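Local coordinates for protease (Helicobacter pylori, PDB 5EUF), which is a zinc-dependent M16-family peptidase and virulence factor that probably cleaves the cytoplasmic domain of human junctional adhesion molecule A, weakening the gastric epithelial barrier, at residues M54-N59 with S82-S87; Y93-S98 with E107-T112. All blocks are in the same frame, centred on the assembly; numbering follows the deposited sequence.

Contact 1 of 2, residues M54-N59 with S82-S87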
# COMPACT_ATOMS: atom_id res chain seq x y z
N MSE B 54 -5.96 14.43 -10.50
CA MSE B 54 -5.43 15.00 -11.74
C MSE B 54 -6.57 15.38 -12.68
O MSE B 54 -6.53 16.44 -13.32
CB MSE B 54 -4.49 14.01 -12.43
CG MSE B 54 -4.04 14.41 -13.84
SE MSE B 54 -2.78 15.91 -13.92
CE MSE B 54 -2.40 15.89 -15.83
N LEU B 55 -7.60 14.53 -12.74
CA LEU B 55 -8.77 14.78 -13.58
C LEU B 55 -9.49 16.08 -13.22
O LEU B 55 -10.13 16.69 -14.07
CB LEU B 55 -9.75 13.61 -13.48
CG LEU B 55 -9.38 12.37 -14.28
CD1 LEU B 55 -10.46 11.31 -14.12
CD2 LEU B 55 -9.20 12.73 -15.74
N GLU B 56 -9.38 16.49 -11.96
CA GLU B 56 -9.94 17.76 -11.53
C GLU B 56 -9.30 18.91 -12.31
O GLU B 56 -9.99 19.82 -12.77
CB GLU B 56 -9.75 17.97 -10.02
CG GLU B 56 -10.14 19.35 -9.53
CD GLU B 56 -9.78 19.58 -8.07
OE1 GLU B 56 -9.61 18.58 -7.34
OE2 GLU B 56 -9.68 20.75 -7.66
N HIS B 57 -7.98 18.85 -12.46
CA HIS B 57 -7.24 19.86 -13.20
C HIS B 57 -7.57 19.81 -14.69
O HIS B 57 -7.74 20.84 -15.34
CB HIS B 57 -5.74 19.71 -12.99
CG HIS B 57 -5.26 20.15 -11.64
ND1 HIS B 57 -5.85 19.74 -10.47
CD2 HIS B 57 -4.23 20.97 -11.29
CE1 HIS B 57 -5.21 20.29 -9.44
NE2 HIS B 57 -4.23 21.03 -9.91
N LEU B 58 -7.66 18.59 -15.23
CA LEU B 58 -7.86 18.40 -16.66
C LEU B 58 -9.29 18.67 -17.09
O LEU B 58 -9.56 18.87 -18.28
CB LEU B 58 -7.45 16.98 -17.06
CG LEU B 58 -5.97 16.64 -16.91
CD1 LEU B 58 -5.68 15.24 -17.41
CD2 LEU B 58 -5.11 17.66 -17.64
N ASN B 59 -10.21 18.67 -16.13
CA ASN B 59 -11.63 18.87 -16.43
C ASN B 59 -11.92 20.28 -16.97
O ASN B 59 -12.96 20.52 -17.58
CB ASN B 59 -12.47 18.60 -15.19
CG ASN B 59 -13.90 18.19 -15.52
OD1 ASN B 59 -14.14 17.08 -16.00
ND2 ASN B 59 -14.85 19.08 -15.27
N SER B 82 -16.72 29.34 -10.05
CA SER B 82 -16.62 27.89 -10.23
C SER B 82 -15.41 27.31 -9.52
O SER B 82 -14.27 27.60 -9.87
CB SER B 82 -16.55 27.54 -11.72
OG SER B 82 -15.26 27.76 -12.24
N ASN B 83 -15.67 26.47 -8.52
CA ASN B 83 -14.60 25.75 -7.84
C ASN B 83 -14.76 24.25 -8.05
O ASN B 83 -15.78 23.79 -8.56
CB ASN B 83 -14.58 26.09 -6.35
CG ASN B 83 -13.26 25.70 -5.68
OD1 ASN B 83 -12.24 25.53 -6.35
ND2 ASN B 83 -13.29 25.55 -4.36
N ALA B 84 -13.74 23.49 -7.65
CA ALA B 84 -13.77 22.04 -7.74
C ALA B 84 -12.96 21.44 -6.60
O ALA B 84 -12.04 22.07 -6.08
CB ALA B 84 -13.23 21.58 -9.08
N SER B 85 -13.30 20.21 -6.22
CA SER B 85 -12.57 19.52 -5.16
C SER B 85 -12.69 18.02 -5.30
O SER B 85 -13.75 17.49 -5.63
CB SER B 85 -13.08 19.95 -3.78
OG SER B 85 -14.28 19.27 -3.46
N THR B 86 -11.58 17.33 -5.05
CA THR B 86 -11.58 15.87 -5.02
C THR B 86 -11.20 15.40 -3.62
O THR B 86 -10.26 15.91 -3.02
CB THR B 86 -10.61 15.28 -6.05
OG1 THR B 86 -9.29 15.79 -5.81
CG2 THR B 86 -11.03 15.66 -7.46
N SER B 87 -11.94 14.43 -3.11
CA SER B 87 -11.61 13.85 -1.81
C SER B 87 -11.40 12.35 -1.96
O SER B 87 -11.17 11.85 -3.06
CB SER B 87 -12.71 14.14 -0.79
OG SER B 87 -13.96 13.63 -1.21
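E56 of helix 51-58 reaches across to A84 and T86 of strand 81-86, its CB bond pointing at the strand. E56 CB packs on T86 CG2 at 3.7 Å. With CG anti to the backbone N (chi1 172°) and the chain extended beyond it, E56 CG passes alongside A84 CB at 3.8 Å and the carboxylate arrives between the two strand residues. There the oxygens divide: E56 OE1 accepts a hydrogen bond from T86 OG1 (3.2 Å), met nearly along the C-O axis, whereas E56 OE2 lies 3.1 Å from A84 O, without a hydrogen bond. H53, E56 and H57 form the inverted HxxEH zinc motif of M16 peptidases. H53 and E133 hold the zinc ion, H57 is probably a further ligand, and the position of E56, about 4 Å from the metal between nearest atoms, is consistent with its assignment as proton acceptor. T86 also comes close to H53. M54 packs on helix 120-139 and L55 on helix 176-186, while H57 meets E126 and E133. Strand 81-86, outermost in its sheet, pairs through N83 and S85 with strand 91-98. In M16 relatives this edge strand pairs with substrate, as it probably does here.

Contact 2 of 2, residues Y93-S98 with E107-T112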
# COMPACT_ATOMS: atom_id res chain seq x y z
N TYR B 93 -17.81 19.26 -8.63
CA TYR B 93 -17.70 20.53 -9.34
C TYR B 93 -18.97 21.36 -9.12
O TYR B 93 -20.07 20.81 -9.06
CB TYR B 93 -17.50 20.30 -10.84
CG TYR B 93 -16.36 19.38 -11.21
CD1 TYR B 93 -15.09 19.89 -11.48
CD2 TYR B 93 -16.55 18.01 -11.32
CE1 TYR B 93 -14.04 19.05 -11.82
CE2 TYR B 93 -15.51 17.16 -11.67
CZ TYR B 93 -14.25 17.69 -11.92
OH TYR B 93 -13.22 16.86 -12.26
N PHE B 94 -18.82 22.68 -9.01
CA PHE B 94 -20.00 23.53 -8.86
C PHE B 94 -19.79 24.96 -9.36
O PHE B 94 -18.69 25.51 -9.28
CB PHE B 94 -20.46 23.56 -7.40
CG PHE B 94 -19.45 24.14 -6.44
CD1 PHE B 94 -19.43 25.51 -6.18
CD2 PHE B 94 -18.54 23.32 -5.80
CE1 PHE B 94 -18.50 26.04 -5.31
CE2 PHE B 94 -17.61 23.84 -4.92
CZ PHE B 94 -17.59 25.20 -4.67
N ILE B 95 -20.86 25.55 -9.88
CA ILE B 95 -20.86 26.94 -10.31
C ILE B 95 -21.79 27.78 -9.43
O ILE B 95 -22.95 27.43 -9.23
CB ILE B 95 -21.31 27.09 -11.78
CG1 ILE B 95 -20.31 26.42 -12.72
CG2 ILE B 95 -21.47 28.55 -12.15
CD1 ILE B 95 -20.70 26.53 -14.19
N LYS B 96 -21.26 28.89 -8.91
CA LYS B 96 -22.06 29.84 -8.15
C LYS B 96 -22.55 30.96 -9.05
O LYS B 96 -21.75 31.75 -9.56
CB LYS B 96 -21.26 30.42 -6.99
CG LYS B 96 -21.17 29.52 -5.77
CD LYS B 96 -22.53 29.37 -5.12
CE LYS B 96 -23.06 30.71 -4.64
NZ LYS B 96 -24.37 30.55 -3.95
N THR B 97 -23.86 31.04 -9.26
CA THR B 97 -24.42 32.09 -10.11
C THR B 97 -25.90 32.33 -9.83
O THR B 97 -26.39 32.00 -8.75
CB THR B 97 -24.23 31.75 -11.61
OG1 THR B 97 -24.86 32.75 -12.41
CG2 THR B 97 -24.82 30.38 -11.92
N SER B 98 -26.59 32.93 -10.79
CA SER B 98 -28.03 33.15 -10.67
C SER B 98 -28.79 32.18 -11.56
O SER B 98 -28.19 31.43 -12.33
CB SER B 98 -28.38 34.60 -11.02
OG SER B 98 -27.99 34.91 -12.34
N GLU B 107 -24.95 23.67 -19.69
CA GLU B 107 -24.31 23.45 -20.98
C GLU B 107 -22.82 23.20 -20.82
O GLU B 107 -22.27 22.26 -21.39
CB GLU B 107 -24.55 24.65 -21.91
CG GLU B 107 -23.81 24.57 -23.24
CD GLU B 107 -24.10 25.76 -24.14
OE1 GLU B 107 -24.84 26.67 -23.71
OE2 GLU B 107 -23.59 25.77 -25.28
N LEU B 108 -22.18 24.04 -20.02
CA LEU B 108 -20.75 23.94 -19.76
C LEU B 108 -20.37 22.62 -19.09
O LEU B 108 -19.32 22.05 -19.37
CB LEU B 108 -20.28 25.11 -18.89
CG LEU B 108 -20.33 26.51 -19.49
CD1 LEU B 108 -19.70 27.49 -18.53
CD2 LEU B 108 -19.62 26.53 -20.83
N PHE B 109 -21.23 22.15 -18.19
CA PHE B 109 -20.96 20.92 -17.46
C PHE B 109 -21.19 19.69 -18.34
O PHE B 109 -20.48 18.69 -18.23
CB PHE B 109 -21.81 20.84 -16.20
CG PHE B 109 -21.21 21.53 -15.02
CD1 PHE B 109 -19.84 21.50 -14.81
CD2 PHE B 109 -22.00 22.22 -14.12
CE1 PHE B 109 -19.28 22.15 -13.72
CE2 PHE B 109 -21.45 22.87 -13.03
CZ PHE B 109 -20.08 22.83 -12.83
N ALA B 110 -22.18 19.77 -19.22
CA ALA B 110 -22.42 18.71 -20.18
C ALA B 110 -21.27 18.67 -21.18
O ALA B 110 -20.89 17.61 -21.68
CB ALA B 110 -23.74 18.91 -20.90
N GLU B 111 -20.70 19.84 -21.43
CA GLU B 111 -19.59 20.00 -22.36
C GLU B 111 -18.32 19.30 -21.87
O GLU B 111 -17.48 18.89 -22.67
CB GLU B 111 -19.33 21.49 -22.60
CG GLU B 111 -18.33 21.79 -23.69
CD GLU B 111 -18.83 21.36 -25.06
OE1 GLU B 111 -20.05 21.46 -25.31
OE2 GLU B 111 -18.00 20.94 -25.89
N THR B 112 -18.18 19.16 -20.55
CA THR B 112 -16.98 18.55 -19.98
C THR B 112 -17.20 17.09 -19.58
O THR B 112 -16.24 16.34 -19.37
CB THR B 112 -16.48 19.33 -18.74
OG1 THR B 112 -17.48 19.30 -17.72
CG2 THR B 112 -16.17 20.77 -19.10
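Strand 91-98, an inner strand of the six-stranded sheet, is followed in the chain by helix 102-113, which folds back over one sheet face so that F109 meets Y93 and I95. The segment axes run nearly antiparallel, at 161° and 10.5 Å apart at closest approach, and the phenyl ring of F109 spans much of that gap. Its outer end does the touching. F109 CE1 lies 3.9 Å from Y93 CB. On the other side chain, F109 CZ lies 3.6 Å from I95 CG1, and F109 CE2 also meets I95 CD1; F109 CZ comes within 4.0 Å of F94 N as well. The approaches of Y93 CB, I95 CG1 and F94 N are oblique to the ring. I95 carries CG1 anti to its carbonyl carbon (chi1 -65°), which puts CG1 and CD1 beside the outer end of the F109 ring; the two side chains run past each other in opposite directions. The Y93 ring instead turns away, its OH hydrogen-bonded to Y187. V35 also touches F109, while L108, also directed toward the strand, packs on F71, I74 and V75 of helix 70-77. On the helix, T112 OG1 donates to F109 O at 3.1 Å. The strand's backbone is engaged by its sheet neighbours, including V35 with Y93 and V33 with I95, and the two segments meet through buried, mainly apolar packing with no hydrogen bond between them.

In the fold
From the N terminus, helix 51-58 comes first; the chain then passes through helix 70-77 and returns along strand 81-86, where contact 1 closes a loop of 22 residues beside the zinc. It turns back at once into strand 91-98; a three-residue connection (99-101) leads into helix 102-113, and contact 2 closes on its later turns. The two loops follow in series, neither nested nor crossed. Their strands are antiparallel neighbours in one sheet, with N83 N and F94 O probably hydrogen-bonded, and Y93 links both contacts by packing on A84, E56 and N59. Together they tie the zinc-motif helix, the edge of the sheet and helix 102-113 into one unit.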